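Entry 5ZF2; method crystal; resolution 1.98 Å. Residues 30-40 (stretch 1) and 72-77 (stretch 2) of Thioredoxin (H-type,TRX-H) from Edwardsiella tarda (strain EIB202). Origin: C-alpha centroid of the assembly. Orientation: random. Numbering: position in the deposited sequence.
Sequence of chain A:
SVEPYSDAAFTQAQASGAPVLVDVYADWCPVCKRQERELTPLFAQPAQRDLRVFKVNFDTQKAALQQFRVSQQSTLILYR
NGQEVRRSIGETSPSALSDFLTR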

# COMPACT_ATOMS: atom_id res chain seq x y z
N PRO A 30 5.88 -2.53 15.18
CA PRO A 30 6.54 -1.22 15.28
C PRO A 30 7.03 -0.71 13.94
O PRO A 30 7.02 0.50 13.69
N VAL A 31 7.42 -1.61 13.06
CA VAL A 31 7.78 -1.18 11.74
C VAL A 31 6.59 -0.60 11.01
O VAL A 31 6.69 0.46 10.46
N CYS A 32 5.45 -1.28 11.08
CA CYS A 32 4.25 -0.81 10.43
C CYS A 32 3.84 0.56 10.90
O CYS A 32 3.48 1.37 10.13
N LYS A 33 3.89 0.74 12.21
CA LYS A 33 3.62 2.02 12.83
C LYS A 33 4.49 3.11 12.26
O LYS A 33 4.02 4.05 11.72
N ARG A 34 5.78 2.91 12.35
CA ARG A 34 6.79 3.72 11.73
C ARG A 34 6.59 4.05 10.25
O ARG A 34 6.65 5.17 9.87
N GLN A 35 6.34 3.06 9.42
CA GLN A 35 5.91 3.29 8.06
C GLN A 35 4.72 4.24 7.96
O GLN A 35 4.79 5.21 7.27
N GLU A 36 3.65 3.93 8.68
CA GLU A 36 2.41 4.68 8.59
C GLU A 36 2.64 6.16 8.85
O GLU A 36 2.25 6.97 8.10
N ARG A 37 3.36 6.47 9.89
CA ARG A 37 3.87 7.80 10.15
C ARG A 37 4.43 8.56 8.98
O ARG A 37 4.17 9.68 8.78
N GLU A 38 5.29 7.92 8.27
CA GLU A 38 6.03 8.57 7.20
C GLU A 38 5.27 8.58 5.89
O GLU A 38 5.44 9.51 5.09
N LEU A 39 4.43 7.57 5.67
CA LEU A 39 3.60 7.49 4.48
C LEU A 39 2.43 8.48 4.52
O LEU A 39 2.04 9.01 3.47
N THR A 40 1.83 8.70 5.69
CA THR A 40 0.65 9.56 5.74
C THR A 40 0.87 10.93 5.11
O THR A 40 0.08 11.29 4.22
N GLN A 72 4.72 -11.20 4.83
CA GLN A 72 5.12 -10.42 5.99
C GLN A 72 4.32 -9.13 6.07
O GLN A 72 3.95 -8.54 5.05
N GLN A 73 4.09 -8.69 7.30
CA GLN A 73 3.59 -7.34 7.53
C GLN A 73 4.65 -6.35 7.06
O GLN A 73 5.82 -6.71 6.86
N SER A 74 4.24 -5.10 6.89
CA SER A 74 5.08 -4.02 6.37
C SER A 74 5.45 -4.21 4.90
O SER A 74 6.42 -3.61 4.43
N THR A 75 4.66 -5.00 4.16
CA THR A 75 4.84 -5.12 2.71
C THR A 75 4.04 -4.02 2.02
O THR A 75 2.87 -3.77 2.38
N LEU A 76 4.67 -3.35 1.05
CA LEU A 76 4.01 -2.35 0.21
C LEU A 76 4.11 -2.82 -1.23
O LEU A 76 5.19 -3.25 -1.67
N ILE A 77 3.00 -2.76 -1.95
CA ILE A 77 2.98 -3.17 -3.35
C ILE A 77 2.36 -2.05 -4.17
O ILE A 77 1.24 -1.62 -3.89

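Stretch 2 crosses one face of the helix formed by stretch 1, and only about 283 Å² is buried between them, so a few side chains carry the contact. Gln-72 begins the walk out of reach of the helix, but its backbone O accepts a hydrogen bond from Thr-75 OG1 at 2.7 Å. That bond occupies Thr-75, whose CA-to-CB bond points away from the helix, with chi1 in m.

Gln-73, chi1 p and chi2 t, leaves CA sideways and makes a light contact: its CB lies 3.9 Å from Cys-32 SG. Its carbonyl O receives a very short hydrogen bond, 2.4 Å, from Ser-74 OG.

Ser-74 is the centre of the contact. Ser-74 CA lies 5.2 Å from Cys-32 CA, and its CA-to-CB bond points toward the helix. With chi1 in p, Ser-74 CB lies 3.9 Å and OG 4.2 Å from Val-31 CG1 (chi1 t). Cys-32, chi1 m, places SG 3.5 Å from Ser-74 N. One turn on, Gln-35 points toward stretch 2 with chi1 m and chi2 t, an extended reach that brings OE1 within 3.5 Å of Ser-74 CB and lets NE2 donate a weak hydrogen bond to Ser-74 O at 3.4 Å. A water reinforces this long link, accepting weakly from Gln-35 NE2 at 3.0 Å and donating to Ser-74 O at 3.1 Å.

After Thr-75, Leu-76 turns back toward the helix, as strand alternation predicts. In its m,t rotamer, Leu-76 CD2 lies 4.0 Å and CD1 4.1 Å from CD1 of Leu-39, also m,t; Leu-76 CD1 also lies 4.1 Å from Gln-35 NE2. Ile-77 is again out of reach. The rule is compact: Val-31, Cys-32, Gln-35 and Leu-39 supply the surface, the one direct hydrogen bond across it is at Ser-74, and leucine meets leucine at the strand's second residue.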

# COMPACT_ATOMS: atom_id res chain seq x y z
CB PRO A 30 7.70 -1.47 16.25
CG PRO A 30 7.49 -2.85 16.81
CD PRO A 30 6.68 -3.60 15.79
CB VAL A 31 8.53 -2.26 10.92
CG1 VAL A 31 8.74 -1.80 9.49
CG2 VAL A 31 9.87 -2.56 11.55
CB CYS A 32 3.09 -1.75 10.60
SG CYS A 32 3.26 -3.29 9.74
CB LYS A 33 3.83 1.89 14.34
CG LYS A 33 2.91 2.70 15.18
CD LYS A 33 1.55 2.79 14.56
CE LYS A 33 1.26 4.19 14.12
NZ LYS A 33 -0.20 4.45 14.27
CB ARG A 34 8.10 3.00 11.90
CG ARG A 34 9.32 3.87 12.00
CD ARG A 34 10.31 3.37 13.07
NE ARG A 34 10.57 1.92 13.15
CZ ARG A 34 10.66 1.21 14.28
NH1 ARG A 34 10.45 1.77 15.46
NH2 ARG A 34 10.91 -0.07 14.24
CB GLN A 35 5.59 1.98 7.35
CG GLN A 35 6.80 1.23 6.84
CD GLN A 35 6.43 -0.01 6.10
OE1 GLN A 35 5.41 -0.61 6.35
NE2 GLN A 35 7.26 -0.41 5.20
CB GLU A 36 1.31 4.12 9.48
CG GLU A 36 0.10 5.03 9.64
CD GLU A 36 -1.01 4.42 10.47
OE1 GLU A 36 -2.09 4.10 9.92
OE2 GLU A 36 -0.83 4.24 11.69
CB ARG A 37 5.00 7.73 11.16
CG ARG A 37 4.57 7.96 12.53
CD ARG A 37 3.58 6.95 12.98
NE ARG A 37 3.94 6.50 14.30
CZ ARG A 37 3.22 6.79 15.35
NH1 ARG A 37 2.13 7.52 15.18
NH2 ARG A 37 3.58 6.37 16.55
CB GLU A 38 7.38 7.86 7.02
CG GLU A 38 8.19 7.94 8.33
CD GLU A 38 9.44 7.07 8.31
OE1 GLU A 38 9.52 6.21 7.41
OE2 GLU A 38 10.28 7.24 9.21
CB LEU A 39 3.09 6.06 4.32
CG LEU A 39 4.12 5.05 3.80
CD1 LEU A 39 3.53 3.67 3.87
CD2 LEU A 39 4.55 5.40 2.38
CB THR A 40 0.14 9.67 7.19
OG1 THR A 40 -0.25 8.36 7.63
CG2 THR A 40 -1.05 10.63 7.29
CB GLN A 72 6.61 -10.05 5.97
CG GLN A 72 7.50 -11.15 5.40
CD GLN A 72 8.96 -10.86 5.61
OE1 GLN A 72 9.34 -10.15 6.54
NE2 GLN A 72 9.80 -11.42 4.75
CB GLN A 73 3.27 -7.15 9.01
CG GLN A 73 4.49 -7.46 9.90
CD GLN A 73 4.13 -7.87 11.32
OE1 GLN A 73 4.84 -7.53 12.28
NE2 GLN A 73 3.03 -8.61 11.47
CB SER A 74 6.36 -3.82 7.22
OG SER A 74 7.34 -4.84 6.97
CB THR A 75 4.37 -6.48 2.18
OG1 THR A 75 5.07 -7.55 2.84
CG2 THR A 75 4.62 -6.59 0.68
CB LEU A 76 4.67 -0.96 0.33
CG LEU A 76 4.79 -0.34 1.72
CD1 LEU A 76 5.67 0.93 1.68
CD2 LEU A 76 3.41 -0.03 2.23
CB ILE A 77 2.17 -4.45 -3.58
CG1 ILE A 77 2.62 -5.54 -2.59
CG2 ILE A 77 2.32 -4.87 -5.08
CD1 ILE A 77 1.68 -6.76 -2.58
O HOH W 1 8.19 -1.76 2.69